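PDB 7A0H: F-actin-capping protein subunit alpha from Plasmodium berghei, which caps actin filaments as an atypical homodimer, probably by binding their fast-growing barbed ends and blocking the exchange of subunits there. Local coordinates for the interface of chains A and B. Numbering follows the deposited sequence. Chains: chain A/B, F-actin-capping protein subunit alpha.

The interface of chains A and B. Residues chain A 192, 215, 261-262, 265; chain B 280, 283-284.
B:Ile284 pushes its side chain between the helix 243-266 and the beta-sheet of chain A, meeting A:Leu262 and A:Leu265 on the helix and A:Trp192 on strand 187-200. In this homodimer of the capping protein alpha-subunit family, the segment just past the long helix 243-281 of chain B lies in an apolar groove of its partner. The dimer is asymmetric: the same helix stops at 266 in chain A.

The two branches of B:Ile284 divide the work. CG1 stands anti to the carbonyl carbon (chi1 -52°) and carries CD1 inward, while CG2 goes out alongside A:Leu262. The exact setting of the CD1 methyl is doubtful, because it sits too close to A:Leu265 CD1 and the chi2 of B:Ile284, -96°, is well off staggered. As modelled, this methyl touches the helix backbone itself, 3.6 Å from A:Leu262 CA, and reaches A:Val261 CG1 from 4.0 Å. On the sheet side the modelled methyl meets the indole at the corner CZ3, 4.0 Å away, coming in beyond the rim of the six-membered ring and raised off its plane rather than lying over its face. A:Leu265 closes the other flank, its CG 3.7 Å from the same CD1 as placed. The CG2 branch rests 3.9 Å from A:Leu262 CG, against the side chain rather than the backbone.

One residue earlier, the side chain of B:Ile283 slides past that of A:Val215, on strand 206-220, the two pointing opposite ways. The methyl that A:Val215 turns to it is CG1, which lies 3.6 Å from B:Ile283 CD1; the CG2 branch of B:Ile283 is modelled too close to the same methyl to be trusted. Close to the end of the chain B helix, B:Thr280 presents its carbonyl O to A:Leu265 CD1 at 4.0 Å, a loose van der Waals contact.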
ATOM      1  N   TRP A 192       8.851 -14.271  -3.286  1.00 48.70           N
ATOM      2  CA  TRP A 192       8.719 -14.923  -4.583  1.00 47.59           C
ATOM      3  C   TRP A 192       7.955 -16.217  -4.378  1.00 45.40           C
ATOM      4  O   TRP A 192       8.328 -17.054  -3.545  1.00 39.86           O
ATOM      5  CB  TRP A 192      10.096 -15.177  -5.184  1.00 51.88           C
ATOM      6  CG  TRP A 192      10.193 -16.006  -6.480  1.00 58.17           C
ATOM      7  CD1 TRP A 192      10.272 -17.369  -6.574  1.00 46.15           C
ATOM      8  CD2 TRP A 192      10.243 -15.519  -7.812  1.00 51.08           C
ATOM      9  NE1 TRP A 192      10.372 -17.756  -7.858  1.00 47.90           N
ATOM     10  CE2 TRP A 192      10.365 -16.653  -8.663  1.00 57.71           C
ATOM     11  CE3 TRP A 192      10.225 -14.239  -8.377  1.00 45.40           C
ATOM     12  CZ2 TRP A 192      10.444 -16.550 -10.055  1.00 45.67           C
ATOM     13  CZ3 TRP A 192      10.329 -14.125  -9.766  1.00 47.31           C
ATOM     14  CH2 TRP A 192      10.430 -15.289 -10.590  1.00 55.38           C
ATOM     15  N   VAL A 215       5.455 -11.721  -7.457  1.00 55.54           N
ATOM     16  CA  VAL A 215       6.602 -11.026  -6.878  1.00 51.12           C
ATOM     17  C   VAL A 215       6.050  -9.877  -6.028  1.00 51.39           C
ATOM     18  O   VAL A 215       5.225  -9.093  -6.519  1.00 52.67           O
ATOM     19  CB  VAL A 215       7.527 -10.462  -7.952  1.00 44.73           C
ATOM     20  CG1 VAL A 215       8.858 -10.098  -7.352  1.00 56.80           C
ATOM     21  CG2 VAL A 215       7.778 -11.506  -9.009  1.00 52.44           C
ATOM     22  N   VAL A 261       9.814 -13.714 -16.632  1.00 50.13           N
ATOM     23  CA  VAL A 261       9.520 -12.688 -15.611  1.00 48.04           C
ATOM     24  C   VAL A 261      10.777 -11.872 -15.326  1.00 46.02           C
ATOM     25  O   VAL A 261      10.744 -10.634 -15.224  1.00 54.53           O
ATOM     26  CB  VAL A 261       8.973 -13.346 -14.312  1.00 51.53           C
ATOM     27  CG1 VAL A 261       8.945 -12.326 -13.143  1.00 51.49           C
ATOM     28  CG2 VAL A 261       7.583 -13.944 -14.520  1.00 47.27           C
ATOM     29  N   LEU A 262      11.914 -12.556 -15.229  1.00 48.70           N
ATOM     30  CA  LEU A 262      13.178 -11.860 -15.050  1.00 52.74           C
ATOM     31  C   LEU A 262      13.356 -10.839 -16.137  1.00 54.16           C
ATOM     32  O   LEU A 262      13.730  -9.689 -15.889  1.00 62.69           O
ATOM     33  CB  LEU A 262      14.315 -12.854 -15.098  1.00 51.68           C
ATOM     34  CG  LEU A 262      15.672 -12.360 -14.662  1.00 77.77           C
ATOM     35  CD1 LEU A 262      16.634 -13.526 -14.486  1.00 84.88           C
ATOM     36  CD2 LEU A 262      16.190 -11.416 -15.691  1.00 90.12           C
ATOM     37  N   LEU A 265      10.877  -7.857 -15.517  1.00 56.28           N
ATOM     38  CA  LEU A 265      11.200  -6.999 -14.392  1.00 57.83           C
ATOM     39  C   LEU A 265      12.410  -6.157 -14.724  1.00 61.42           C
ATOM     40  O   LEU A 265      12.497  -4.968 -14.341  1.00 55.86           O
ATOM     41  CB  LEU A 265      11.428  -7.860 -13.147  1.00 59.93           C
ATOM     42  CG  LEU A 265      10.192  -8.536 -12.574  1.00 57.31           C
ATOM     43  CD1 LEU A 265      10.376  -9.024 -11.139  1.00 49.25           C
ATOM     44  CD2 LEU A 265       9.069  -7.582 -12.622  1.00 53.29           C
TER
ATOM     45  N   THR B 280      12.587  -4.176  -6.728  1.00 52.25           N
ATOM     46  CA  THR B 280      11.797  -5.286  -7.198  1.00 45.36           C
ATOM     47  C   THR B 280      12.607  -6.280  -8.041  1.00 53.35           C
ATOM     48  O   THR B 280      12.339  -7.501  -7.968  1.00 51.41           O
ATOM     49  CB  THR B 280      10.586  -4.737  -7.958  1.00 50.13           C
ATOM     50  OG1 THR B 280       9.846  -3.801  -7.134  1.00 54.81           O
ATOM     51  CG2 THR B 280       9.688  -5.936  -8.348  1.00 49.66           C
ATOM     52  N   ILE B 283      14.355  -8.999  -6.204  1.00 55.88           N
ATOM     53  CA  ILE B 283      13.603 -10.128  -5.728  1.00 60.19           C
ATOM     54  C   ILE B 283      13.786 -11.368  -6.595  1.00 63.05           C
ATOM     55  O   ILE B 283      13.524 -12.506  -6.115  1.00 52.96           O
ATOM     56  CB  ILE B 283      12.124  -9.722  -5.702  1.00 51.34           C
ATOM     57  CG1 ILE B 283      11.897  -8.584  -4.693  1.00 56.26           C
ATOM     58  CG2 ILE B 283      11.245 -10.909  -5.385  1.00 48.74           C
ATOM     59  CD1 ILE B 283      10.501  -8.082  -4.838  1.00 40.85           C
ATOM     60  N   ILE B 284      14.181 -11.205  -7.863  1.00 63.12           N
ATOM     61  CA  ILE B 284      14.232 -12.372  -8.762  1.00 48.71           C
ATOM     62  C   ILE B 284      15.237 -13.331  -8.129  1.00 46.32           C
ATOM     63  O   ILE B 284      16.395 -12.945  -7.869  1.00 46.72           O
ATOM     64  CB  ILE B 284      14.610 -11.973 -10.182  1.00 60.09           C
ATOM     65  CG1 ILE B 284      13.704 -10.838 -10.717  1.00 67.84           C
ATOM     66  CG2 ILE B 284      14.462 -13.151 -11.052  1.00 59.75           C
ATOM     67  CD1 ILE B 284      12.460 -11.304 -11.591  1.00 74.43           C
TER